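Local coordinates for maternal effect protein oskar (Drosophila melanogaster, PDB 5A4A) that induces germ plasm assembly in the fly oocyte and, through this SGNH hydrolase-like domain, probably binds RNA, at residues 82-87 / 118-123. Numbering follows the deposited sequence.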
ATOM      1  N   ILE A  82       0.433  -8.632   3.327  1.00 10.56           N
ATOM      2  CA  ILE A  82       0.819  -7.368   3.952  1.00  8.65           C
ATOM      3  C   ILE A  82       0.280  -6.209   3.110  1.00  9.68           C
ATOM      4  O   ILE A  82       0.586  -6.092   1.924  1.00 11.81           O
ATOM      5  CB  ILE A  82       2.352  -7.258   4.142  1.00  8.99           C
ATOM      6  CG1 ILE A  82       2.851  -8.380   5.072  1.00 11.52           C
ATOM      7  CG2 ILE A  82       2.727  -5.892   4.712  1.00 10.76           C
ATOM      8  CD1 ILE A  82       4.379  -8.452   5.229  1.00 11.60           C
ATOM      9  N   VAL A  83      -0.510  -5.347   3.744  1.00 12.95           N
ATOM     10  CA  VAL A  83      -1.254  -4.303   3.039  1.00 11.78           C
ATOM     11  C   VAL A  83      -0.811  -2.893   3.411  1.00 10.06           C
ATOM     12  O   VAL A  83      -0.707  -2.556   4.591  1.00  9.99           O
ATOM     13  CB  VAL A  83      -2.756  -4.421   3.353  1.00 14.00           C
ATOM     14  CG1 VAL A  83      -3.547  -3.319   2.641  1.00 13.94           C
ATOM     15  CG2 VAL A  83      -3.271  -5.808   2.962  1.00 12.56           C
ATOM     16  N   ASN A  84      -0.532  -2.077   2.396  1.00 10.14           N
ATOM     17  CA  ASN A  84      -0.341  -0.643   2.602  1.00 12.85           C
ATOM     18  C   ASN A  84      -1.195   0.084   1.577  1.00 10.21           C
ATOM     19  O   ASN A  84      -0.828   0.181   0.405  1.00 11.05           O
ATOM     20  CB  ASN A  84       1.135  -0.249   2.435  1.00 10.52           C
ATOM     21  CG  ASN A  84       1.386   1.221   2.744  1.00  9.10           C
ATOM     22  OD1 ASN A  84       1.575   2.038   1.835  1.00 12.14           O
ATOM     23  ND2 ASN A  84       1.387   1.567   4.031  1.00 10.42           N
ATOM     24  N   ILE A  85      -2.345   0.583   2.008  1.00 13.94           N
ATOM     25  CA  ILE A  85      -3.333   1.081   1.065  1.00 10.57           C
ATOM     26  C   ILE A  85      -4.038   2.317   1.632  1.00  8.90           C
ATOM     27  O   ILE A  85      -4.328   2.395   2.834  1.00  9.97           O
ATOM     28  CB  ILE A  85      -4.339  -0.057   0.693  1.00  9.84           C
ATOM     29  CG1 ILE A  85      -5.051   0.213  -0.636  1.00  9.34           C
ATOM     30  CG2 ILE A  85      -5.334  -0.327   1.829  1.00 13.05           C
ATOM     31  CD1 ILE A  85      -4.138   0.115  -1.854  1.00 11.26           C
ATOM     32  N   GLY A  86      -4.294   3.290   0.767  1.00 13.18           N
ATOM     33  CA  GLY A  86      -4.978   4.502   1.179  1.00 15.46           C
ATOM     34  C   GLY A  86      -4.303   5.786   0.734  1.00 14.18           C
ATOM     35  O   GLY A  86      -4.969   6.822   0.646  1.00 10.80           O
ATOM     36  N   SER A  87      -2.991   5.742   0.484  1.00 11.33           N
ATOM     37  CA  SER A  87      -2.271   6.949   0.068  1.00 12.49           C
ATOM     38  C   SER A  87      -2.867   7.538  -1.200  1.00 12.09           C
ATOM     39  O   SER A  87      -2.981   8.756  -1.314  1.00 13.42           O
ATOM     40  CB  SER A  87      -0.767   6.703  -0.144  1.00 10.80           C
ATOM     41  OG  SER A  87      -0.118   6.456   1.087  1.00 14.75           O
ATOM     42  N   ILE A 118      -2.512  -8.276   7.010  1.00  9.71           N
ATOM     43  CA  ILE A 118      -1.570  -7.697   7.963  1.00 10.43           C
ATOM     44  C   ILE A 118      -1.417  -6.243   7.550  1.00 12.91           C
ATOM     45  O   ILE A 118      -0.946  -5.950   6.445  1.00  9.69           O
ATOM     46  CB  ILE A 118      -0.207  -8.429   7.935  1.00 11.01           C
ATOM     47  CG1 ILE A 118      -0.365  -9.867   8.460  1.00 11.24           C
ATOM     48  CG2 ILE A 118       0.824  -7.673   8.777  1.00  9.88           C
ATOM     49  CD1 ILE A 118       0.848 -10.767   8.202  1.00 11.20           C
ATOM     50  N   LEU A 119      -1.871  -5.325   8.398  1.00 11.21           N
ATOM     51  CA  LEU A 119      -1.952  -3.923   7.995  1.00  7.11           C
ATOM     52  C   LEU A 119      -0.678  -3.152   8.322  1.00  9.50           C
ATOM     53  O   LEU A 119      -0.063  -3.369   9.359  1.00 13.82           O
ATOM     54  CB  LEU A 119      -3.153  -3.214   8.647  1.00  8.39           C
ATOM     55  CG  LEU A 119      -4.557  -3.715   8.281  1.00 14.14           C
ATOM     56  CD1 LEU A 119      -4.671  -3.900   6.789  1.00 14.57           C
ATOM     57  CD2 LEU A 119      -4.903  -5.004   9.011  1.00 18.33           C
ATOM     58  N   THR A 120      -0.269  -2.273   7.413  1.00  8.54           N
ATOM     59  CA  THR A 120       0.662  -1.205   7.778  1.00  9.27           C
ATOM     60  C   THR A 120      -0.152   0.085   7.685  1.00 13.79           C
ATOM     61  O   THR A 120      -1.055   0.192   6.847  1.00 13.88           O
ATOM     62  CB  THR A 120       1.876  -1.116   6.834  1.00 11.69           C
ATOM     63  OG1 THR A 120       1.415  -0.959   5.492  1.00 12.50           O
ATOM     64  CG2 THR A 120       2.753  -2.390   6.909  1.00 12.66           C
ATOM     65  N   ASN A 121       0.150   1.063   8.526  1.00 10.29           N
ATOM     66  CA  ASN A 121      -0.492   2.357   8.366  1.00  8.11           C
ATOM     67  C   ASN A 121       0.232   3.180   7.281  1.00  8.54           C
ATOM     68  O   ASN A 121       1.150   2.679   6.625  1.00 11.30           O
ATOM     69  CB  ASN A 121      -0.652   3.109   9.701  1.00 11.20           C
ATOM     70  CG  ASN A 121       0.676   3.469  10.357  1.00 12.82           C
ATOM     71  OD1 ASN A 121       1.746   3.286   9.784  1.00 14.19           O
ATOM     72  ND2 ASN A 121       0.601   3.992  11.575  1.00 14.34           N
ATOM     73  N   LEU A 122      -0.177   4.421   7.082  1.00  7.63           N
ATOM     74  CA  LEU A 122       0.388   5.196   5.970  1.00  8.46           C
ATOM     75  C   LEU A 122       1.591   6.018   6.402  1.00 12.50           C
ATOM     76  O   LEU A 122       1.541   6.727   7.400  1.00 11.29           O
ATOM     77  CB  LEU A 122      -0.655   6.127   5.367  1.00 10.09           C
ATOM     78  CG  LEU A 122      -1.942   5.468   4.879  1.00  8.16           C
ATOM     79  CD1 LEU A 122      -2.786   6.476   4.099  1.00  9.24           C
ATOM     80  CD2 LEU A 122      -1.596   4.258   4.010  1.00 12.00           C
ATOM     81  N   ALA A 123       2.668   5.924   5.633  1.00 13.16           N
ATOM     82  CA  ALA A 123       3.798   6.834   5.790  1.00 12.34           C
ATOM     83  C   ALA A 123       3.353   8.264   5.491  1.00 11.74           C
ATOM     84  O   ALA A 123       2.413   8.482   4.726  1.00 13.19           O
ATOM     85  CB  ALA A 123       4.946   6.425   4.847  1.00 10.48           C
TER
HETATM   86  O   HOH W   1       2.582   4.415   3.103  1.00 10.95           O
HETATM   87  O   HOH W   2      -3.068   0.300   4.852  1.00 10.82           O
HETATM   88  O   HOH W   3       2.315   7.084   2.289  1.00 17.27           O
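Thr120 holds OG1 between its backbone N and carbonyl carbon (chi1 56°), while Asn84 swings CG anti to its own N (chi1 -176°), and the two side chains meet nearly at a right angle. The threonine hydroxyl donates to Val83 O over 2.8 Å, tilted 33° from the carbonyl plane, and accepts from Asn84 ND2 at 2.9 Å, lying almost in the plane of that amide. Val83 O is gripped twice, because Thr120 N also donates to it at 2.9 Å; together with Val83 N to Ile118 O, 2.8 Å, this bond belongs to the parallel ladder between strands 80-84 and 116-120 of the sheet. Beyond Thr120 the chains separate and water 2 joins Ile85 N to Thr120 O. Water 1 ties Asn84 OD1 to Ala123 N, and Leu122 sets CD2 3.5 Å from Ile85 O, with CD1 against the Gly86-Ser87 peptide at the start of helix 87-91. A valine in place of Thr120 would probably leave Asn84 ND2 without its hydroxyl acceptor and Val83 O with one donor fewer. In this SGNH-type core, where the strands part, the threonine hydroxyl and bound waters carry on the polar links, giving Ile85 N, Thr120 O and Asn84 OD1 each a partner.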